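Local coordinates for protein 273aa long hypothetical dTDP-4-dehydrorhamnose reductase (PDB 2GGS) that binds NADPH in a Rossmann fold and probably reduces dTDP-4-dehydrorhamnose as an extended short-chain dehydrogenase/reductase, at residues I61-A66 and E86-I91; C73-E78 and G239-R244; K79-N84 and K134-T139. All coordinates share one frame; numbering follows the deposited sequence.

Interaction 1 (I61-A66 and E86-I91); sequences IINAAA and EAVRHI. With NDP (NADPH dihydro-nicotinamide-adenine-dinucleotide phosphate), chain C.
I91 and N63 meet where a helix packs on the parallel sheet of a Rossmann fold. Helix 77-97 lies on the crossover between the parallel neighbours 60-63 and 101-107, a beta-alpha-beta unit. Strand 61-63 and helix 86-91 run antiparallel, their axes 10.9 Å apart at closest approach. N63 reaches from the sheet with CG anti to its backbone N (chi1 -176°), which carries the amide out to the helix. Its CB lies near the methyl CD1 of I91. CG is closer to that methyl. OD1 of N63 is closest, 3.3 Å from CD1 of I91. ND2 of N63 ends against the methyl CG2 of V88 at 3.6 Å. The polar needs of the buried amide are met by T6 OG1, bonded to OD1, and H104 ND1, bonded to ND2. Both bonds probably help fix its rotation. Two residues earlier on the strand, CG2 of I61 meets CG2 of I91 at 4.0 Å, so I91 uses both branches. L43 and helix 46-56 also pack on this core. Past the strand, residues 64-66 turn into the NADPH pocket. There the backbone N of A66 donates to the ribose oxygen O4B of NADPH, 3.1 Å away.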
loop_
_atom_site.group_PDB
_atom_site.type_symbol
_atom_site.label_atom_id
_atom_site.label_comp_id
_atom_site.label_asym_id
_atom_site.label_seq_id
_atom_site.Cartn_x
_atom_site.Cartn_y
_atom_site.Cartn_z
ATOM N N ILE A 61 -16.028 -0.482 0.582
ATOM C CA ILE A 61 -15.107 0.630 0.487
ATOM C C ILE A 61 -13.703 0.020 0.587
ATOM O O ILE A 61 -13.420 -0.633 1.568
ATOM C CB ILE A 61 -15.297 1.646 1.640
ATOM C CG1 ILE A 61 -16.697 2.277 1.552
ATOM C CG2 ILE A 61 -14.222 2.757 1.595
ATOM C CD1 ILE A 61 -17.138 2.864 2.855
ATOM N N ILE A 62 -12.846 0.288 -0.394
ATOM C CA ILE A 62 -11.427 -0.075 -0.277
ATOM C C ILE A 62 -10.623 1.216 -0.059
ATOM O O ILE A 62 -10.570 2.074 -0.966
ATOM C CB ILE A 62 -10.917 -0.806 -1.532
ATOM C CG1 ILE A 62 -11.708 -2.099 -1.804
ATOM C CG2 ILE A 62 -9.435 -1.183 -1.350
ATOM C CD1 ILE A 62 -11.450 -2.677 -3.223
ATOM N N ASN A 63 -10.069 1.379 1.154
ATOM C CA ASN A 63 -9.336 2.613 1.500
ATOM C C ASN A 63 -7.856 2.477 1.165
ATOM O O ASN A 63 -7.077 1.946 1.991
ATOM C CB ASN A 63 -9.487 2.961 2.980
ATOM C CG ASN A 63 -8.818 4.278 3.300
ATOM O OD1 ASN A 63 -8.892 5.198 2.479
ATOM N ND2 ASN A 63 -8.112 4.362 4.437
ATOM N N ALA A 64 -7.495 2.883 -0.060
ATOM C CA ALA A 64 -6.093 2.857 -0.491
ATOM C C ALA A 64 -5.455 4.238 -0.443
ATOM O O ALA A 64 -4.252 4.394 -0.682
ATOM C CB ALA A 64 -5.953 2.255 -1.895
ATOM N N ALA A 65 -6.238 5.242 -0.088
ATOM C CA ALA A 65 -5.628 6.589 -0.037
ATOM C C ALA A 65 -4.650 6.777 1.137
ATOM O O ALA A 65 -4.904 6.297 2.258
ATOM C CB ALA A 65 -6.758 7.640 0.089
ATOM N N ALA A 66 -3.568 7.519 0.913
ATOM C CA ALA A 66 -2.546 7.741 1.968
ATOM C C ALA A 66 -1.466 8.687 1.456
ATOM O O ALA A 66 -1.279 8.795 0.255
ATOM C CB ALA A 66 -1.881 6.442 2.391
ATOM N N GLU A 86 -6.602 10.000 10.691
ATOM C CA GLU A 86 -7.907 10.534 11.093
ATOM C C GLU A 86 -9.005 10.303 10.035
ATOM O O GLU A 86 -10.128 10.060 10.402
ATOM C CB GLU A 86 -7.791 12.040 11.422
ATOM C CG GLU A 86 -8.949 12.522 12.305
ATOM C CD GLU A 86 -8.682 13.886 12.915
ATOM O OE1 GLU A 86 -7.701 14.545 12.500
ATOM O OE2 GLU A 86 -9.475 14.273 13.798
ATOM N N ALA A 87 -8.669 10.357 8.747
ATOM C CA ALA A 87 -9.652 10.138 7.675
ATOM C C ALA A 87 -10.299 8.782 7.835
ATOM O O ALA A 87 -11.488 8.613 7.530
ATOM C CB ALA A 87 -9.020 10.284 6.279
ATOM N N VAL A 88 -9.493 7.809 8.318
ATOM C CA VAL A 88 -9.995 6.443 8.496
ATOM C C VAL A 88 -11.137 6.425 9.506
ATOM O O VAL A 88 -12.106 5.673 9.340
ATOM C CB VAL A 88 -8.874 5.449 8.899
ATOM C CG1 VAL A 88 -9.463 4.016 9.007
ATOM C CG2 VAL A 88 -7.757 5.473 7.883
ATOM N N ARG A 89 -11.031 7.239 10.567
ATOM C CA ARG A 89 -12.099 7.304 11.556
ATOM C C ARG A 89 -13.426 7.686 10.872
ATOM O O ARG A 89 -14.518 7.138 11.158
ATOM C CB ARG A 89 -11.765 8.301 12.662
ATOM C CG ARG A 89 -12.855 8.251 13.746
ATOM C CD ARG A 89 -12.462 8.995 15.018
ATOM N NE ARG A 89 -12.832 10.402 14.971
ATOM C CZ ARG A 89 -14.009 10.892 15.339
ATOM N NH1 ARG A 89 -14.986 10.085 15.759
ATOM N NH2 ARG A 89 -14.217 12.197 15.252
ATOM N N HIS A 90 -13.330 8.615 9.947
ATOM C CA HIS A 90 -14.518 9.114 9.290
ATOM C C HIS A 90 -15.041 8.174 8.200
ATOM O O HIS A 90 -16.225 8.066 7.991
ATOM C CB HIS A 90 -14.232 10.533 8.789
ATOM C CG HIS A 90 -13.999 11.488 9.910
ATOM N ND1 HIS A 90 -15.046 12.062 10.599
ATOM C CD2 HIS A 90 -12.865 11.938 10.504
ATOM C CE1 HIS A 90 -14.566 12.849 11.550
ATOM N NE2 HIS A 90 -13.250 12.779 11.531
ATOM N N ILE A 91 -14.145 7.475 7.517
ATOM C CA ILE A 91 -14.561 6.435 6.611
ATOM C C ILE A 91 -15.339 5.332 7.350
ATOM O O ILE A 91 -16.403 4.926 6.926
ATOM C CB ILE A 91 -13.326 5.831 5.893
ATOM C CG1 ILE A 91 -12.734 6.878 4.942
ATOM C CG2 ILE A 91 -13.740 4.571 5.139
ATOM C CD1 ILE A 91 -11.389 6.402 4.305
HETATM P PA NDP C . 0.167 6.138 -3.981
HETATM O O1A NDP C . 1.110 7.105 -3.395
HETATM O O2A NDP C . 0.484 5.757 -5.378
HETATM O O5B NDP C . -1.321 6.666 -3.940
HETATM C C5B NDP C . -1.778 7.458 -2.858
HETATM C C4B NDP C . -3.233 7.726 -3.146
HETATM O O4B NDP C . -3.775 8.397 -2.005
HETATM C C3B NDP C . -3.458 8.569 -4.390
HETATM O O3B NDP C . -4.563 8.054 -5.083
HETATM C C2B NDP C . -3.802 9.932 -3.776
HETATM O O2B NDP C . -4.649 10.612 -4.652
HETATM C C1B NDP C . -4.538 9.477 -2.523
HETATM N N9A NDP C . -4.599 10.549 -1.524
HETATM C C8A NDP C . -3.566 11.055 -0.794
HETATM N N7A NDP C . -4.051 12.055 -0.004
HETATM C C5A NDP C . -5.368 12.167 -0.247
HETATM C C6A NDP C . -6.355 13.023 0.258
HETATM N N6A NDP C . -6.017 14.037 1.103
HETATM N N1A NDP C . -7.619 12.875 -0.243
HETATM C C2A NDP C . -7.968 11.922 -1.192
HETATM N N3A NDP C . -6.989 11.098 -1.693
HETATM C C4A NDP C . -5.727 11.236 -1.225
HETATM O O3 NDP C . 0.170 4.922 -2.907
HETATM P PN NDP C . 0.113 3.334 -3.233
HETATM O O1N NDP C . -0.859 2.972 -4.240
HETATM O O2N NDP C . 1.546 2.990 -3.385
HETATM O O5D NDP C . -0.322 2.799 -1.789
HETATM C C5D NDP C . -1.628 2.272 -1.581
HETATM C C4D NDP C . -1.851 1.892 -0.123
HETATM O O4D NDP C . -0.900 0.912 0.227
HETATM C C3D NDP C . -1.671 3.038 0.869
HETATM O O3D NDP C . -2.578 2.750 1.898
HETATM C C2D NDP C . -0.256 2.873 1.365
HETATM O O2D NDP C . -0.104 3.467 2.643
HETATM C C1D NDP C . -0.176 1.327 1.388
HETATM N N1N NDP C . 1.220 0.878 1.316
HETATM C C2N NDP C . 2.015 1.419 0.342
HETATM C C3N NDP C . 3.282 0.919 0.077
HETATM C C7N NDP C . 4.099 1.551 -1.003
HETATM O O7N NDP C . 5.460 1.205 -1.114
HETATM N N7N NDP C . 3.540 2.436 -1.826
HETATM C C4N NDP C . 3.835 -0.246 0.877
HETATM C C5N NDP C . 2.903 -0.755 1.951
HETATM C C6N NDP C . 1.639 -0.174 2.105
HETATM P P2B NDP C . -4.109 11.849 -5.617
HETATM O O1X NDP C . -5.177 11.926 -6.632
HETATM O O2X NDP C . -2.770 11.487 -6.166
HETATM O O3X NDP C . -3.969 13.148 -4.783
#

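Interaction 2 (C73-E78 and G239-R244); sequences CEIEKE and GWIAKR
This is a mixed apolar and water-bridged contact near the protein surface, between the end of helix 70-75 and the loop that follows strand 231-234. E74 carries most of it. Its CG is anti to the backbone N (chi1 -164°) and the chain then bends at chi2 (77°), which lays the aliphatic part along the loop. CG of E74 packs on CG2 of I241 at 3.8 Å. The carboxylate end lies over A242, with OE1 of E74 3.5 Å from CB of A242. OE1 is held by the backbone N of Y129. OE2 of E74 accepts from a water at 2.7 Å, and that water accepts from the backbone N of K243 at 2.9 Å. Cutting E74 back to an alanine is likely to leave the Y129 amide and the water without their acceptor and to open a gap beside CG2 of I241. Farther out, the methyls CD1 of I75 and CD1 of I241 touch at 4.1 Å, their side chains crossing at about a right angle. D71 of helix 70-75 also ties down the loop, through the backbone N of I241 and A242 and a salt bridge with R244. N128, just before helix 129-141, touches both E74 and A242.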
loop_
_atom_site.group_PDB
_atom_site.type_symbol
_atom_site.label_atom_id
_atom_site.label_comp_id
_atom_site.label_asym_id
_atom_site.label_seq_id
_atom_site.Cartn_x
_atom_site.Cartn_y
_atom_site.Cartn_z
ATOM N N CYS A 73 6.352 12.423 5.482
ATOM C CA CYS A 73 5.576 12.110 6.700
ATOM C C CYS A 73 6.361 12.442 7.984
ATOM O O CYS A 73 5.755 12.770 9.007
ATOM C CB CYS A 73 5.128 10.630 6.738
ATOM S SG CYS A 73 3.874 10.169 5.591
ATOM N N GLU A 74 7.689 12.318 7.946
ATOM C CA GLU A 74 8.513 12.497 9.132
ATOM C C GLU A 74 8.560 13.957 9.570
ATOM O O GLU A 74 8.637 14.233 10.771
ATOM C CB GLU A 74 9.939 11.960 8.893
ATOM C CG GLU A 74 10.747 11.745 10.135
ATOM C CD GLU A 74 10.356 10.472 10.905
ATOM O OE1 GLU A 74 9.468 9.744 10.446
ATOM O OE2 GLU A 74 10.937 10.202 11.971
ATOM N N ILE A 75 8.500 14.859 8.593
ATOM C CA ILE A 75 8.501 16.316 8.844
ATOM C C ILE A 75 7.074 16.870 8.992
ATOM O O ILE A 75 6.794 17.651 9.932
ATOM C CB ILE A 75 9.191 17.112 7.713
ATOM C CG1 ILE A 75 10.505 16.483 7.250
ATOM C CG2 ILE A 75 9.416 18.572 8.141
ATOM C CD1 ILE A 75 10.722 16.620 5.711
ATOM N N GLU A 76 6.172 16.475 8.096
ATOM C CA GLU A 76 4.828 17.023 8.108
ATOM C C GLU A 76 3.882 16.073 8.796
ATOM O O GLU A 76 2.915 15.567 8.179
ATOM C CB GLU A 76 4.365 17.362 6.707
ATOM C CG GLU A 76 5.357 18.261 5.995
ATOM C CD GLU A 76 5.167 18.180 4.542
ATOM O OE1 GLU A 76 3.994 18.123 4.136
ATOM O OE2 GLU A 76 6.178 18.145 3.801
ATOM N N LYS A 77 4.136 15.898 10.091
ATOM C CA LYS A 77 3.408 14.887 10.888
ATOM C C LYS A 77 1.930 15.187 10.964
ATOM O O LYS A 77 1.109 14.273 10.841
ATOM C CB LYS A 77 4.021 14.696 12.283
ATOM C CG LYS A 77 5.507 14.285 12.285
ATOM C CD LYS A 77 5.916 13.675 13.643
ATOM C CE LYS A 77 7.362 13.199 13.630
ATOM N NZ LYS A 77 8.272 14.364 13.537
ATOM N N GLU A 78 1.562 16.466 11.155
ATOM C CA GLU A 78 0.140 16.837 11.172
ATOM C C GLU A 78 -0.615 16.407 9.901
ATOM O O GLU A 78 -1.690 15.838 9.988
ATOM C CB GLU A 78 -0.042 18.356 11.362
ATOM C CG GLU A 78 0.419 18.875 12.707
ATOM C CD GLU A 78 1.866 19.350 12.747
ATOM O OE1 GLU A 78 2.651 19.101 11.780
ATOM O OE2 GLU A 78 2.217 19.944 13.804
ATOM N N GLY A 239 20.392 11.375 2.505
ATOM C CA GLY A 239 19.235 12.140 2.088
ATOM C C GLY A 239 17.978 11.747 2.842
ATOM O O GLY A 239 17.086 12.577 3.013
ATOM N N TRP A 240 17.904 10.488 3.282
ATOM C CA TRP A 240 16.753 10.007 4.061
ATOM C C TRP A 240 16.603 10.779 5.372
ATOM O O TRP A 240 17.588 10.990 6.099
ATOM C CB TRP A 240 16.863 8.497 4.336
ATOM C CG TRP A 240 16.342 7.638 3.201
ATOM C CD1 TRP A 240 15.898 8.077 1.996
ATOM C CD2 TRP A 240 16.254 6.203 3.162
ATOM N NE1 TRP A 240 15.514 7.016 1.207
ATOM C CE2 TRP A 240 15.722 5.854 1.904
ATOM C CE3 TRP A 240 16.568 5.181 4.072
ATOM C CZ2 TRP A 240 15.475 4.518 1.527
ATOM C CZ3 TRP A 240 16.323 3.841 3.694
ATOM C CH2 TRP A 240 15.786 3.531 2.435
ATOM N N ILE A 241 15.384 11.243 5.644
ATOM C CA ILE A 241 15.059 11.858 6.932
ATOM C C ILE A 241 14.594 10.777 7.922
ATOM O O ILE A 241 15.096 10.690 9.040
ATOM C CB ILE A 241 14.009 13.010 6.803
ATOM C CG1 ILE A 241 14.584 14.201 6.024
ATOM C CG2 ILE A 241 13.554 13.495 8.175
ATOM C CD1 ILE A 241 14.020 14.374 4.637
ATOM N N ALA A 242 13.648 9.946 7.504
ATOM C CA ALA A 242 13.103 8.915 8.399
ATOM C C ALA A 242 13.972 7.658 8.469
ATOM O O ALA A 242 14.680 7.346 7.520
ATOM C CB ALA A 242 11.680 8.560 7.964
ATOM N N LYS A 243 13.916 6.946 9.592
ATOM C CA LYS A 243 14.576 5.646 9.725
ATOM C C LYS A 243 13.681 4.607 9.070
ATOM O O LYS A 243 12.462 4.680 9.230
ATOM C CB LYS A 243 14.784 5.300 11.184
ATOM C CG LYS A 243 15.902 6.091 11.881
ATOM C CD LYS A 243 15.605 6.365 13.382
ATOM C CE LYS A 243 14.845 7.703 13.647
ATOM N NZ LYS A 243 15.496 8.907 13.016
ATOM N N ARG A 244 14.263 3.695 8.291
ATOM C CA ARG A 244 13.500 2.552 7.725
ATOM C C ARG A 244 13.722 1.320 8.587
ATOM O O ARG A 244 14.819 1.140 9.107
ATOM C CB ARG A 244 13.947 2.267 6.284
ATOM C CG ARG A 244 13.189 3.023 5.182
ATOM C CD ARG A 244 13.245 4.538 5.346
ATOM N NE ARG A 244 12.722 5.184 4.139
ATOM C CZ ARG A 244 12.827 6.500 3.910
ATOM N NH1 ARG A 244 13.416 7.284 4.815
ATOM N NH2 ARG A 244 12.338 7.030 2.798
HETATM O O HOH W 1 12.221 7.822 11.741
#

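Interaction 3 (K79-N84 and K134-T139); sequences KAYKIN and KLLGET. With NDP (NADPH dihydro-nicotinamide-adenine-dinucleotide phosphate), chain C.
NZ of K134 is gripped by the nicotinamide ribose, the backbone O of I105 and a water. NZ of K134 donates to O3D of NADPH at 2.9 Å and makes a weak bond to O2D of the same ribose. NZ of K134 also donates to a water at 2.8 Å, and this water donates in turn to the backbone O of N84. The water therefore joins the cofactor-binding lysine to the neighbouring helix. Y130 and K134 are spaced as in the Tyr-x-x-x-Lys motif of short-chain dehydrogenases, and OH of Y130 also bonds NADPH, consistent with that family. The lysine chain bends at chi2 (-72°) and chi3 (-62°), which curls it past the N84 amide to the sugar. CD of K134 lies 3.9 Å from CG of N84. That amide is buried and satisfied: OD1 accepts from the backbone N of M67, and ND2 bonds to OG of S133. G137 lets the helices come close, since a CB there would clash with the O of N84. CA of G137 instead makes a C-H...O contact with O of N84 at 3.4 Å. CD1 of L136 meets the ring edge of Y81 at CE1, 3.6 Å away and in the ring plane. Segments 79-84 and 134-139 run roughly parallel, at 31°, on helices 77-97 and 129-141. K134 also packs on strand 101-107, and helix 77-97 reaches the adenine through I83.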
loop_
_atom_site.group_PDB
_atom_site.type_symbol
_atom_site.label_atom_id
_atom_site.label_comp_id
_atom_site.label_asym_id
_atom_site.label_seq_id
_atom_site.Cartn_x
_atom_site.Cartn_y
_atom_site.Cartn_z
ATOM N N LYS A 79 -0.039 16.699 8.740
ATOM C CA LYS A 79 -0.629 16.310 7.462
ATOM C C LYS A 79 -0.742 14.776 7.357
ATOM O O LYS A 79 -1.778 14.271 6.935
ATOM C CB LYS A 79 0.214 16.821 6.298
ATOM C CG LYS A 79 -0.364 16.493 4.944
ATOM C CD LYS A 79 0.592 16.906 3.834
ATOM C CE LYS A 79 0.104 16.444 2.456
ATOM N NZ LYS A 79 1.039 16.944 1.380
ATOM N N ALA A 80 0.337 14.081 7.708
ATOM C CA ALA A 80 0.334 12.570 7.666
ATOM C C ALA A 80 -0.760 12.022 8.550
ATOM O O ALA A 80 -1.545 11.153 8.131
ATOM C CB ALA A 80 1.686 12.031 8.087
ATOM N N TYR A 81 -0.866 12.541 9.773
ATOM C CA TYR A 81 -1.944 12.114 10.662
ATOM C C TYR A 81 -3.359 12.257 10.083
ATOM O O TYR A 81 -4.199 11.374 10.179
ATOM C CB TYR A 81 -1.825 12.820 12.042
ATOM C CG TYR A 81 -2.858 12.298 13.024
ATOM C CD1 TYR A 81 -2.610 11.132 13.765
ATOM C CD2 TYR A 81 -4.085 12.954 13.207
ATOM C CE1 TYR A 81 -3.553 10.637 14.675
ATOM C CE2 TYR A 81 -5.030 12.465 14.117
ATOM C CZ TYR A 81 -4.744 11.299 14.828
ATOM O OH TYR A 81 -5.652 10.820 15.705
ATOM N N LYS A 82 -3.656 13.398 9.495
ATOM C CA LYS A 82 -4.981 13.645 9.033
ATOM C C LYS A 82 -5.431 12.705 7.950
ATOM O O LYS A 82 -6.597 12.322 7.942
ATOM C CB LYS A 82 -5.072 15.056 8.471
ATOM C CG LYS A 82 -5.173 16.072 9.579
ATOM C CD LYS A 82 -6.119 17.195 9.155
ATOM C CE LYS A 82 -5.359 18.398 8.602
ATOM N NZ LYS A 82 -4.829 19.257 9.717
ATOM N N ILE A 83 -4.527 12.359 7.040
ATOM C CA ILE A 83 -4.926 11.493 5.915
ATOM C C ILE A 83 -4.694 10.021 6.279
ATOM O O ILE A 83 -5.552 9.202 5.980
ATOM C CB ILE A 83 -4.250 11.880 4.564
ATOM C CG1 ILE A 83 -4.766 11.053 3.367
ATOM C CG2 ILE A 83 -2.704 11.790 4.654
ATOM C CD1 ILE A 83 -6.269 10.962 3.200
ATOM N N ASN A 84 -3.554 9.724 6.915
ATOM C CA ASN A 84 -3.206 8.311 7.162
ATOM C C ASN A 84 -3.934 7.715 8.336
ATOM O O ASN A 84 -4.113 6.472 8.408
ATOM C CB ASN A 84 -1.709 8.186 7.391
ATOM C CG ASN A 84 -0.912 8.348 6.130
ATOM O OD1 ASN A 84 -1.448 8.397 5.013
ATOM N ND2 ASN A 84 0.406 8.377 6.305
ATOM N N LYS A 134 0.122 5.380 9.876
ATOM C CA LYS A 134 -0.582 4.239 9.346
ATOM C C LYS A 134 -1.084 3.320 10.449
ATOM O O LYS A 134 -2.238 2.865 10.394
ATOM C CB LYS A 134 0.290 3.501 8.318
ATOM C CG LYS A 134 0.493 4.324 6.999
ATOM C CD LYS A 134 -0.744 4.425 6.105
ATOM C CE LYS A 134 -1.240 3.058 5.578
ATOM N NZ LYS A 134 -2.461 3.175 4.737
ATOM N N LEU A 135 -0.277 3.095 11.463
ATOM C CA LEU A 135 -0.713 2.242 12.591
ATOM C C LEU A 135 -1.922 2.856 13.288
ATOM O O LEU A 135 -2.837 2.150 13.632
ATOM C CB LEU A 135 0.397 2.030 13.602
ATOM C CG LEU A 135 -0.040 1.275 14.860
ATOM C CD1 LEU A 135 -0.589 -0.108 14.495
ATOM C CD2 LEU A 135 1.178 1.188 15.791
ATOM N N LEU A 136 -1.932 4.172 13.470
ATOM C CA LEU A 136 -3.114 4.839 14.034
ATOM C C LEU A 136 -4.344 4.668 13.140
ATOM O O LEU A 136 -5.420 4.343 13.643
ATOM C CB LEU A 136 -2.805 6.311 14.371
ATOM C CG LEU A 136 -1.657 6.458 15.389
ATOM C CD1 LEU A 136 -1.366 7.933 15.650
ATOM C CD2 LEU A 136 -1.830 5.690 16.722
ATOM N N GLY A 137 -4.194 4.765 11.824
ATOM C CA GLY A 137 -5.277 4.426 10.914
ATOM C C GLY A 137 -5.760 2.986 11.073
ATOM O O GLY A 137 -6.960 2.742 11.070
ATOM N N GLU A 138 -4.825 2.043 11.232
ATOM C CA GLU A 138 -5.228 0.650 11.503
ATOM C C GLU A 138 -6.109 0.562 12.725
ATOM O O GLU A 138 -7.052 -0.253 12.798
ATOM C CB GLU A 138 -4.025 -0.258 11.823
ATOM C CG GLU A 138 -3.202 -0.641 10.705
ATOM C CD GLU A 138 -2.382 -1.874 11.025
ATOM O OE1 GLU A 138 -1.600 -2.253 10.144
ATOM O OE2 GLU A 138 -2.518 -2.429 12.155
ATOM N N THR A 139 -5.767 1.364 13.718
ATOM C CA THR A 139 -6.450 1.331 14.997
ATOM C C THR A 139 -7.871 1.839 14.807
ATOM O O THR A 139 -8.839 1.228 15.296
ATOM C CB THR A 139 -5.645 2.104 16.045
ATOM O OG1 THR A 139 -4.302 1.567 16.084
ATOM C CG2 THR A 139 -6.281 2.012 17.441
HETATM P PA NDP C . 0.167 6.138 -3.981
HETATM O O1A NDP C . 1.110 7.105 -3.395
HETATM O O2A NDP C . 0.484 5.757 -5.378
HETATM O O5B NDP C . -1.321 6.666 -3.940
HETATM C C5B NDP C . -1.778 7.458 -2.858
HETATM C C4B NDP C . -3.233 7.726 -3.146
HETATM O O4B NDP C . -3.775 8.397 -2.005
HETATM C C3B NDP C . -3.458 8.569 -4.390
HETATM O O3B NDP C . -4.563 8.054 -5.083
HETATM C C2B NDP C . -3.802 9.932 -3.776
HETATM O O2B NDP C . -4.649 10.612 -4.652
HETATM C C1B NDP C . -4.538 9.477 -2.523
HETATM N N9A NDP C . -4.599 10.549 -1.524
HETATM C C8A NDP C . -3.566 11.055 -0.794
HETATM N N7A NDP C . -4.051 12.055 -0.004
HETATM C C5A NDP C . -5.368 12.167 -0.247
HETATM C C6A NDP C . -6.355 13.023 0.258
HETATM N N6A NDP C . -6.017 14.037 1.103
HETATM N N1A NDP C . -7.619 12.875 -0.243
HETATM C C2A NDP C . -7.968 11.922 -1.192
HETATM N N3A NDP C . -6.989 11.098 -1.693
HETATM C C4A NDP C . -5.727 11.236 -1.225
HETATM O O3 NDP C . 0.170 4.922 -2.907
HETATM P PN NDP C . 0.113 3.334 -3.233
HETATM O O1N NDP C . -0.859 2.972 -4.240
HETATM O O2N NDP C . 1.546 2.990 -3.385
HETATM O O5D NDP C . -0.322 2.799 -1.789
HETATM C C5D NDP C . -1.628 2.272 -1.581
HETATM C C4D NDP C . -1.851 1.892 -0.123
HETATM O O4D NDP C . -0.900 0.912 0.227
HETATM C C3D NDP C . -1.671 3.038 0.869
HETATM O O3D NDP C . -2.578 2.750 1.898
HETATM C C2D NDP C . -0.256 2.873 1.365
HETATM O O2D NDP C . -0.104 3.467 2.643
HETATM C C1D NDP C . -0.176 1.327 1.388
HETATM N N1N NDP C . 1.220 0.878 1.316
HETATM C C2N NDP C . 2.015 1.419 0.342
HETATM C C3N NDP C . 3.282 0.919 0.077
HETATM C C7N NDP C . 4.099 1.551 -1.003
HETATM O O7N NDP C . 5.460 1.205 -1.114
HETATM N N7N NDP C . 3.540 2.436 -1.826
HETATM C C4N NDP C . 3.835 -0.246 0.877
HETATM C C5N NDP C . 2.903 -0.755 1.951
HETATM C C6N NDP C . 1.639 -0.174 2.105
HETATM P P2B NDP C . -4.109 11.849 -5.617
HETATM O O1X NDP C . -5.177 11.926 -6.632
HETATM O O2X NDP C . -2.770 11.487 -6.166
HETATM O O3X NDP C . -3.969 13.148 -4.783
HETATM O O HOH W 2 -4.158 5.082 5.973
#

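Helix 77-97 carries a side of interactions 1 and 3, and interaction 2 lies just before its start. Interactions 1 and 3 lie with centres about 9 Å apart and share that helix, within which E86 N probably bonds Y81 O (2.8 Å). They also meet at the pocket, where CB of A66 is 3.3 Å from OD1 of N84. Both touch NADPH: interaction 1 at both riboses, interaction 3 at the nicotinamide ribose and the adenine. Interaction 2 is more remote. Its A242 side chain is about 13 Å from the cofactor, and its centre is about 14 Å from that of interaction 3. The two join where SG of C73 packs on CB of A80 at 3.8 Å.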